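Local coordinates for protein glycoside hydrolase family 31 (Trueperella pyogenes, PDB 5I0F) that degrades cycloalternan as a retaining glycoside hydrolase of family 31, probably cleaving its alpha-glucosidic linkages through a covalent glycosyl-enzyme intermediate, at residues A[135-143]-A[261-269]; A[211-219]-A[228-238]. All blocks are in the same frame, centred on the assembly; numbering follows the deposited sequence.

Contact 1 of 2, residues A[135-143]-A[261-269]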
loop_
_atom_site.group_PDB
_atom_site.type_symbol
_atom_site.label_atom_id
_atom_site.label_comp_id
_atom_site.label_asym_id
_atom_site.label_seq_id
_atom_site.Cartn_x
_atom_site.Cartn_y
_atom_site.Cartn_z
ATOM N N PRO A 135 -10.113 11.011 -33.753
ATOM C CA PRO A 135 -9.022 11.621 -32.988
ATOM C C PRO A 135 -9.546 12.666 -31.995
ATOM O O PRO A 135 -9.279 13.857 -32.127
ATOM C CB PRO A 135 -8.136 12.230 -34.086
ATOM C CG PRO A 135 -9.109 12.609 -35.140
ATOM C CD PRO A 135 -10.149 11.516 -35.138
ATOM N N VAL A 136 -10.273 12.184 -30.988
ATOM C CA VAL A 136 -10.912 13.025 -29.966
ATOM C C VAL A 136 -9.849 13.652 -29.075
ATOM O O VAL A 136 -9.960 14.811 -28.681
ATOM C CB VAL A 136 -11.869 12.188 -29.070
ATOM C CG1 VAL A 136 -12.473 13.045 -27.953
ATOM C CG2 VAL A 136 -12.977 11.562 -29.912
ATOM N N GLY A 137 -8.841 12.853 -28.735
ATOM C CA GLY A 137 -7.648 13.320 -28.030
ATOM C C GLY A 137 -6.383 12.814 -28.700
ATOM O O GLY A 137 -6.404 12.354 -29.836
ATOM N N HIS A 138 -5.289 12.853 -27.951
ATOM C CA HIS A 138 -3.968 12.598 -28.475
ATOM C C HIS A 138 -3.142 11.879 -27.391
ATOM O O HIS A 138 -3.176 12.271 -26.225
ATOM C CB HIS A 138 -3.385 13.965 -28.876
ATOM C CG HIS A 138 -1.908 13.980 -29.086
ATOM N ND1 HIS A 138 -1.297 13.317 -30.126
ATOM C CD2 HIS A 138 -0.922 14.627 -28.417
ATOM C CE1 HIS A 138 0.008 13.531 -30.074
ATOM N NE2 HIS A 138 0.261 14.319 -29.043
ATOM N N ILE A 139 -2.459 10.802 -27.778
ATOM C CA ILE A 139 -1.487 10.145 -26.921
ATOM C C ILE A 139 -0.097 10.708 -27.257
ATOM O O ILE A 139 0.399 10.502 -28.368
ATOM C CB ILE A 139 -1.466 8.609 -27.115
ATOM C CG1 ILE A 139 -2.871 7.992 -27.043
ATOM C CG2 ILE A 139 -0.555 7.963 -26.086
ATOM C CD1 ILE A 139 -3.576 8.156 -25.729
ATOM N N ASP A 140 0.512 11.409 -26.304
ATOM C CA ASP A 140 1.854 11.977 -26.467
ATOM C C ASP A 140 2.836 10.882 -26.029
ATOM O O ASP A 140 3.036 10.664 -24.828
ATOM C CB ASP A 140 1.976 13.264 -25.625
ATOM C CG ASP A 140 3.385 13.878 -25.646
ATOM O OD1 ASP A 140 4.231 13.391 -26.406
ATOM O OD2 ASP A 140 3.646 14.840 -24.882
ATOM N N ILE A 141 3.380 10.165 -27.007
ATOM C CA ILE A 141 4.230 8.994 -26.766
ATOM C C ILE A 141 5.268 8.870 -27.899
ATOM O O ILE A 141 4.932 9.047 -29.055
ATOM C CB ILE A 141 3.386 7.688 -26.665
ATOM C CG1 ILE A 141 4.278 6.478 -26.335
ATOM C CG2 ILE A 141 2.604 7.423 -27.953
ATOM C CD1 ILE A 141 3.532 5.211 -25.934
ATOM N N ASP A 142 6.508 8.565 -27.537
ATOM C CA ASP A 142 7.623 8.416 -28.474
ATOM C C ASP A 142 7.944 6.927 -28.605
ATOM O O ASP A 142 7.150 6.097 -28.181
ATOM C CB ASP A 142 8.825 9.214 -27.953
ATOM C CG ASP A 142 8.517 10.697 -27.833
ATOM O OD1 ASP A 142 8.102 11.284 -28.848
ATOM O OD2 ASP A 142 8.659 11.279 -26.730
ATOM N N GLY A 143 9.074 6.574 -29.215
ATOM C CA GLY A 143 9.496 5.166 -29.263
ATOM C C GLY A 143 8.749 4.390 -30.327
ATOM O O GLY A 143 7.986 4.972 -31.099
ATOM N N THR A 261 -9.664 19.128 -23.957
ATOM C CA THR A 261 -9.079 18.244 -24.974
ATOM C C THR A 261 -8.169 17.271 -24.225
ATOM O O THR A 261 -7.240 17.727 -23.529
ATOM C CB THR A 261 -8.244 19.042 -25.991
ATOM O OG1 THR A 261 -8.990 20.186 -26.415
ATOM C CG2 THR A 261 -7.890 18.185 -27.208
ATOM N N PRO A 262 -8.469 15.951 -24.290
ATOM C CA PRO A 262 -7.652 15.052 -23.496
ATOM C C PRO A 262 -6.332 14.748 -24.201
ATOM O O PRO A 262 -6.319 14.415 -25.385
ATOM C CB PRO A 262 -8.532 13.804 -23.359
ATOM C CG PRO A 262 -9.387 13.820 -24.568
ATOM C CD PRO A 262 -9.601 15.253 -24.929
ATOM N N VAL A 263 -5.238 14.891 -23.465
ATOM C CA VAL A 263 -3.912 14.499 -23.916
ATOM C C VAL A 263 -3.353 13.597 -22.834
ATOM O O VAL A 263 -3.334 13.986 -21.671
ATOM C CB VAL A 263 -3.001 15.730 -24.133
ATOM C CG1 VAL A 263 -1.597 15.299 -24.524
ATOM C CG2 VAL A 263 -3.597 16.650 -25.206
ATOM N N VAL A 264 -2.936 12.392 -23.205
ATOM C CA VAL A 264 -2.291 11.467 -22.291
ATOM C C VAL A 264 -0.800 11.374 -22.595
ATOM O O VAL A 264 -0.424 10.970 -23.679
ATOM C CB VAL A 264 -2.904 10.052 -22.409
ATOM C CG1 VAL A 264 -2.230 9.087 -21.446
ATOM C CG2 VAL A 264 -4.406 10.105 -22.170
ATOM N N ARG A 265 0.042 11.720 -21.639
ATOM C CA ARG A 265 1.489 11.616 -21.811
ATOM C C ARG A 265 1.939 10.241 -21.335
ATOM O O ARG A 265 1.572 9.813 -20.231
ATOM C CB ARG A 265 2.203 12.726 -21.039
ATOM C CG ARG A 265 3.707 12.579 -20.877
ATOM C CD ARG A 265 4.463 12.643 -22.187
ATOM N NE ARG A 265 5.873 12.303 -21.995
ATOM C CZ ARG A 265 6.786 12.230 -22.965
ATOM N NH1 ARG A 265 6.467 12.488 -24.237
ATOM N NH2 ARG A 265 8.039 11.898 -22.663
ATOM N N VAL A 266 2.716 9.557 -22.171
ATOM C CA VAL A 266 3.357 8.301 -21.810
ATOM C C VAL A 266 4.859 8.460 -22.000
ATOM O O VAL A 266 5.336 8.586 -23.134
ATOM C CB VAL A 266 2.849 7.134 -22.677
ATOM C CG1 VAL A 266 3.511 5.825 -22.249
ATOM C CG2 VAL A 266 1.332 7.043 -22.581
ATOM N N ASN A 267 5.609 8.462 -20.902
ATOM C CA ASN A 267 7.061 8.491 -20.988
ATOM C C ASN A 267 7.551 7.101 -21.374
ATOM O O ASN A 267 6.939 6.083 -21.007
ATOM C CB ASN A 267 7.694 8.910 -19.670
ATOM C CG ASN A 267 7.244 10.281 -19.209
ATOM O OD1 ASN A 267 7.408 11.285 -19.914
ATOM N ND2 ASN A 267 6.669 10.339 -18.015
ATOM N N THR A 268 8.642 7.051 -22.137
ATOM C CA THR A 268 9.230 5.773 -22.568
ATOM C C THR A 268 10.740 5.870 -22.600
ATOM O O THR A 268 11.295 6.949 -22.794
ATOM C CB THR A 268 8.742 5.314 -23.972
ATOM O OG1 THR A 268 9.044 6.309 -24.973
ATOM C CG2 THR A 268 7.253 5.038 -23.998
ATOM N N TRP A 269 11.397 4.733 -22.406
ATOM C CA TRP A 269 12.853 4.642 -22.392
ATOM C C TRP A 269 13.263 3.333 -22.982
ATOM O O TRP A 269 12.480 2.382 -23.026
ATOM C CB TRP A 269 13.418 4.727 -20.973
ATOM C CG TRP A 269 12.918 5.906 -20.226
ATOM C CD1 TRP A 269 13.461 7.145 -20.218
ATOM C CD2 TRP A 269 11.753 5.963 -19.389
ATOM N NE1 TRP A 269 12.717 7.983 -19.425
ATOM C CE2 TRP A 269 11.650 7.289 -18.916
ATOM C CE3 TRP A 269 10.782 5.023 -18.997
ATOM C CZ2 TRP A 269 10.631 7.706 -18.065
ATOM C CZ3 TRP A 269 9.753 5.440 -18.134
ATOM C CH2 TRP A 269 9.696 6.769 -17.675
HETATM O O HOH W 1 7.500 8.521 -24.826
#
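The guanidinium of Arg265 meets both Asp140 and Asp142 at its edge, near its own plane, through the single nitrogen NH1. Asp140 OD1 lies 3.2 Å from Arg265 NH1 and is approached from above the carboxylate plane, the two flat groups being turned 63° apart; Asp142 OD2 makes a longer salt bridge to the same nitrogen. Along the NE/NH2 edge, Asn267 OD1 accepts from both nitrogens, side-on, the NH2 bond on a lone pair. These partners, all near its plane, should restrain the rotation of the guanidinium. A bend at chi2 (65°) turns the arginine chain across Asp140, with CD 3.6 Å from Asp140 OD2. On the same side of the sheet, the His138 ring has the backbone N of Asp140 over one face, near the rim, while Val263 CG1 approaches it obliquely.

Ile139, Ile141, Val264 and Val266 occupy the other side. Ile139 CD1 packs on Val264 CB, and Ile141, extended through both torsions, lays CD1 3.7 Å from Val266 CG1. Phe165 and Leu167 of strand 160-168, in the facing sheet, cover Val266 and Ile141. Between the layers the backbones are joined by four hydrogen bonds, from His138 N to Pro262 O at one end to Val266 N to Asp140 O (2.9 Å, 176°) at the other. Beyond them a water accepts from Asp142 N and donates to Val266 O.

The staggered backbone bonds are those of a parallel strand pair; here it lies at the margin of a mixed beta-sheet, its aliphatic face packed on a second sheet and its other face bearing the salt-bridge network.

Contact 2 of 2, residues A[211-219]-A[228-238]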
loop_
_atom_site.group_PDB
_atom_site.type_symbol
_atom_site.label_atom_id
_atom_site.label_comp_id
_atom_site.label_asym_id
_atom_site.label_seq_id
_atom_site.Cartn_x
_atom_site.Cartn_y
_atom_site.Cartn_z
ATOM N N LEU A 211 0.635 -0.114 -2.963
ATOM C CA LEU A 211 1.679 0.715 -3.573
ATOM C C LEU A 211 1.810 0.420 -5.077
ATOM O O LEU A 211 2.837 -0.134 -5.543
ATOM C CB LEU A 211 3.001 0.462 -2.843
ATOM C CG LEU A 211 3.953 1.640 -2.675
ATOM C CD1 LEU A 211 5.217 1.195 -1.942
ATOM C CD2 LEU A 211 4.316 2.264 -4.005
ATOM N N PRO A 212 0.783 0.796 -5.851
ATOM C CA PRO A 212 0.839 0.590 -7.293
ATOM C C PRO A 212 1.604 1.734 -7.951
ATOM O O PRO A 212 1.784 2.787 -7.337
ATOM C CB PRO A 212 -0.634 0.652 -7.698
ATOM C CG PRO A 212 -1.232 1.604 -6.726
ATOM C CD PRO A 212 -0.504 1.377 -5.427
ATOM N N MET A 213 2.024 1.525 -9.187
ATOM C CA MET A 213 2.527 2.608 -10.060
ATOM C C MET A 213 2.135 2.321 -11.505
ATOM O O MET A 213 2.084 1.158 -11.909
ATOM C CB MET A 213 4.041 2.744 -9.953
ATOM C CG MET A 213 4.539 3.195 -8.584
ATOM S SD MET A 213 6.307 3.456 -8.594
ATOM C CE MET A 213 6.679 3.513 -6.838
ATOM N N PRO A 214 1.844 3.371 -12.296
ATOM C CA PRO A 214 1.500 3.151 -13.699
ATOM C C PRO A 214 2.753 3.118 -14.581
ATOM O O PRO A 214 2.903 3.935 -15.493
ATOM C CB PRO A 214 0.587 4.331 -14.010
ATOM C CG PRO A 214 1.140 5.447 -13.148
ATOM C CD PRO A 214 1.588 4.765 -11.882
ATOM N N PHE A 215 3.605 2.138 -14.319
ATOM C CA PHE A 215 4.940 2.022 -14.926
ATOM C C PHE A 215 5.328 0.565 -14.940
ATOM O O PHE A 215 5.019 -0.163 -13.981
ATOM C CB PHE A 215 6.004 2.811 -14.124
ATOM C CG PHE A 215 7.423 2.288 -14.304
ATOM C CD1 PHE A 215 8.186 2.670 -15.394
ATOM C CD2 PHE A 215 7.976 1.405 -13.392
ATOM C CE1 PHE A 215 9.465 2.173 -15.577
ATOM C CE2 PHE A 215 9.262 0.896 -13.572
ATOM C CZ PHE A 215 10.012 1.304 -14.659
ATOM N N ALA A 216 6.018 0.145 -15.996
ATOM C CA ALA A 216 6.658 -1.178 -16.043
ATOM C C ALA A 216 7.823 -1.175 -17.018
ATOM O O ALA A 216 7.867 -0.373 -17.944
ATOM C CB ALA A 216 5.648 -2.245 -16.442
ATOM N N GLN A 217 8.763 -2.078 -16.794
ATOM C CA GLN A 217 9.848 -2.316 -17.737
ATOM C C GLN A 217 9.590 -3.628 -18.450
ATOM O O GLN A 217 8.919 -4.525 -17.918
ATOM C CB GLN A 217 11.225 -2.266 -17.061
ATOM C CG GLN A 217 11.499 -3.267 -15.970
ATOM C CD GLN A 217 11.887 -2.574 -14.657
ATOM O OE1 GLN A 217 13.001 -2.064 -14.501
ATOM N NE2 GLN A 217 10.955 -2.541 -13.716
ATOM N N VAL A 218 10.087 -3.706 -19.679
ATOM C CA VAL A 218 9.844 -4.844 -20.547
ATOM C C VAL A 218 11.211 -5.305 -20.998
ATOM O O VAL A 218 11.952 -4.539 -21.616
ATOM C CB VAL A 218 8.968 -4.469 -21.746
ATOM C CG1 VAL A 218 8.682 -5.707 -22.588
ATOM C CG2 VAL A 218 7.659 -3.799 -21.316
ATOM N N VAL A 219 11.557 -6.543 -20.665
ATOM C CA VAL A 219 12.939 -7.016 -20.772
ATOM C C VAL A 219 12.961 -8.252 -21.654
ATOM O O VAL A 219 12.198 -9.180 -21.416
ATOM C CB VAL A 219 13.530 -7.344 -19.381
ATOM C CG1 VAL A 219 15.008 -7.696 -19.492
ATOM C CG2 VAL A 219 13.343 -6.151 -18.455
ATOM N N PHE A 228 7.707 1.951 -19.953
ATOM C CA PHE A 228 6.699 2.972 -20.153
ATOM C C PHE A 228 6.113 3.415 -18.828
ATOM O O PHE A 228 6.073 2.644 -17.873
ATOM C CB PHE A 228 5.597 2.466 -21.069
ATOM C CG PHE A 228 4.859 1.282 -20.538
ATOM C CD1 PHE A 228 5.343 -0.020 -20.762
ATOM C CD2 PHE A 228 3.655 1.445 -19.852
ATOM C CE1 PHE A 228 4.671 -1.118 -20.264
ATOM C CE2 PHE A 228 2.977 0.340 -19.355
ATOM C CZ PHE A 228 3.486 -0.943 -19.559
ATOM N N HIS A 229 5.647 4.658 -18.809
ATOM C CA HIS A 229 5.057 5.260 -17.633
ATOM C C HIS A 229 3.928 6.132 -18.102
ATOM O O HIS A 229 4.159 7.108 -18.804
ATOM C CB HIS A 229 6.104 6.055 -16.852
ATOM C CG HIS A 229 5.537 7.003 -15.833
ATOM N ND1 HIS A 229 6.032 8.273 -15.658
ATOM C CD2 HIS A 229 4.519 6.871 -14.949
ATOM C CE1 HIS A 229 5.359 8.880 -14.701
ATOM N NE2 HIS A 229 4.437 8.047 -14.246
ATOM N N VAL A 230 2.704 5.781 -17.731
ATOM C CA VAL A 230 1.572 6.621 -18.054
ATOM C C VAL A 230 1.627 7.751 -17.009
ATOM O O VAL A 230 1.475 7.491 -15.829
ATOM C CB VAL A 230 0.231 5.860 -17.986
ATOM C CG1 VAL A 230 -0.923 6.746 -18.463
ATOM C CG2 VAL A 230 0.286 4.573 -18.807
ATOM N N GLU A 231 1.874 8.984 -17.450
ATOM C CA GLU A 231 2.106 10.099 -16.526
ATOM C C GLU A 231 0.791 10.682 -16.026
ATOM O O GLU A 231 0.292 11.688 -16.518
ATOM C CB GLU A 231 3.020 11.195 -17.119
ATOM C CG GLU A 231 3.680 12.036 -16.009
ATOM C CD GLU A 231 4.705 13.029 -16.521
ATOM O OE1 GLU A 231 4.579 14.224 -16.219
ATOM O OE2 GLU A 231 5.637 12.648 -17.234
ATOM N N THR A 232 0.238 10.007 -15.021
ATOM C CA THR A 232 -1.052 10.348 -14.458
ATOM C C THR A 232 -1.108 9.801 -13.037
ATOM O O THR A 232 -0.403 8.826 -12.734
ATOM C CB THR A 232 -2.206 9.742 -15.273
ATOM O OG1 THR A 232 -3.455 10.218 -14.749
ATOM C CG2 THR A 232 -2.217 8.196 -15.225
ATOM N N THR A 233 -1.934 10.421 -12.198
ATOM C CA THR A 233 -2.315 9.841 -10.890
ATOM C C THR A 233 -3.750 9.316 -10.857
ATOM O O THR A 233 -4.236 8.883 -9.807
ATOM C CB THR A 233 -2.066 10.819 -9.717
ATOM O OG1 THR A 233 -2.881 11.982 -9.886
ATOM C CG2 THR A 233 -0.576 11.221 -9.651
ATOM N N ARG A 234 -4.416 9.308 -12.008
ATOM C CA ARG A 234 -5.707 8.661 -12.135
ATOM C C ARG A 234 -5.497 7.161 -12.293
ATOM O O ARG A 234 -4.388 6.693 -12.531
ATOM C CB ARG A 234 -6.505 9.223 -13.321
ATOM C CG ARG A 234 -6.700 10.727 -13.259
ATOM C CD ARG A 234 -7.799 11.219 -14.200
ATOM N NE ARG A 234 -7.999 12.665 -14.133
ATOM C CZ ARG A 234 -7.287 13.593 -14.794
ATOM N NH1 ARG A 234 -6.258 13.269 -15.588
ATOM N NH2 ARG A 234 -7.606 14.887 -14.655
ATOM N N ARG A 235 -6.585 6.419 -12.154
ATOM C CA ARG A 235 -6.541 4.975 -12.232
ATOM C C ARG A 235 -6.202 4.529 -13.647
ATOM O O ARG A 235 -6.620 5.166 -14.616
ATOM C CB ARG A 235 -7.879 4.413 -11.808
ATOM C CG ARG A 235 -7.920 2.909 -11.675
ATOM C CD ARG A 235 -9.176 2.528 -10.933
ATOM N NE ARG A 235 -9.286 1.097 -10.654
ATOM C CZ ARG A 235 -10.337 0.558 -10.045
ATOM N NH1 ARG A 235 -10.379 -0.746 -9.806
ATOM N NH2 ARG A 235 -11.387 1.321 -9.703
ATOM N N THR A 236 -5.432 3.447 -13.738
ATOM C CA THR A 236 -5.082 2.817 -14.998
ATOM C C THR A 236 -5.246 1.316 -14.868
ATOM O O THR A 236 -5.135 0.767 -13.773
ATOM C CB THR A 236 -3.635 3.135 -15.433
ATOM O OG1 THR A 236 -2.728 2.867 -14.357
ATOM C CG2 THR A 236 -3.502 4.593 -15.822
ATOM N N TRP A 237 -5.512 0.672 -16.000
ATOM C CA TRP A 237 -5.695 -0.775 -16.088
ATOM C C TRP A 237 -4.775 -1.321 -17.191
ATOM O O TRP A 237 -4.483 -0.616 -18.194
ATOM C CB TRP A 237 -7.135 -1.106 -16.446
ATOM C CG TRP A 237 -8.203 -0.737 -15.461
ATOM C CD1 TRP A 237 -8.832 -1.583 -14.589
ATOM C CD2 TRP A 237 -8.833 0.531 -15.308
ATOM N NE1 TRP A 237 -9.798 -0.913 -13.888
ATOM C CE2 TRP A 237 -9.821 0.389 -14.311
ATOM C CE3 TRP A 237 -8.664 1.782 -15.928
ATOM C CZ2 TRP A 237 -10.642 1.453 -13.902
ATOM C CZ3 TRP A 237 -9.482 2.845 -15.524
ATOM C CH2 TRP A 237 -10.461 2.671 -14.523
ATOM N N TYR A 238 -4.336 -2.565 -17.009
ATOM C CA TYR A 238 -3.339 -3.220 -17.878
ATOM C C TYR A 238 -3.774 -4.647 -18.166
ATOM O O TYR A 238 -4.044 -5.432 -17.232
ATOM C CB TYR A 238 -1.922 -3.203 -17.233
ATOM C CG TYR A 238 -1.517 -1.802 -16.866
ATOM C CD1 TYR A 238 -0.942 -0.959 -17.814
ATOM C CD2 TYR A 238 -1.778 -1.282 -15.596
ATOM C CE1 TYR A 238 -0.631 0.352 -17.498
ATOM C CE2 TYR A 238 -1.471 0.029 -15.272
ATOM C CZ TYR A 238 -0.901 0.838 -16.229
ATOM O OH TYR A 238 -0.586 2.124 -15.931
#
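Pro214 and Tyr238 meet with the phenol oxygen against the pyrrolidine: Tyr238 OH lies 3.2 Å from Pro214 CB, while the aromatic ring stands oblique to Pro214 CA. The same hydroxyl donates to Thr236 OG1 (2.8 Å), which itself sits beside Pro214 CB, so a bonded pair of hydroxyls lies against that carbon. The proline CG lies near the carbonyl oxygens of Val230 and Thr232.

Farther along, the Phe228 ring leans toward the partner strand. Its chi1 of 61° sets CG between the backbone N and the carbonyl carbon, which carries CZ to 4.0 Å from Ala216 CB and lets Val218 CG2 touch the ring edge. Phe215 and His229 project from the opposite side of the hairpin. The CB of His229 comes to the edge of the Phe215 ring, and the imidazole turns its own edge to Pro214 O, with CD2 3.4 Å away.

The hydrogen bond to Pro214 O comes from Val230 N (2.9 Å), and Ala216 and Phe228 exchange two backbone bonds as a hydrogen-bonded antiparallel pair, next to the non-hydrogen-bonded pair Phe215 and His229. Pro214 centres an inverse gamma turn where the chain changes direction.

Three backbone hydrogen bonds across the contact thus satisfy polar atoms in a buried setting, and the tyrosine hydroxyl, set against Pro214 CA and CB, is given an acceptor by Thr236 OG1 two residues before it.

In the fold
Contact 1 and contact 2 lie about 14 Å apart between centres in one mixed five-stranded sheet, ordered 138-141, 263-271, 225-230, 212-219, 174-179. Contact 1 joins its marginal strand to the next one, whereas contact 2 closes the hairpin of 212-219 and 225-230 and reaches strand 236-240 of the six-stranded antiparallel sheet. Along the chain contact 2 is nested within the loop that contact 1 closes. The two meet where strands 263-271 and 225-230 adjoin: Asn267 N probably bonds to His229 O, and Asn267 ND2 to Glu231 OE2. The layered sheets thereby bring distant chain segments together, both contacts coming before the first strand of the parallel eight-stranded barrel, 297-300.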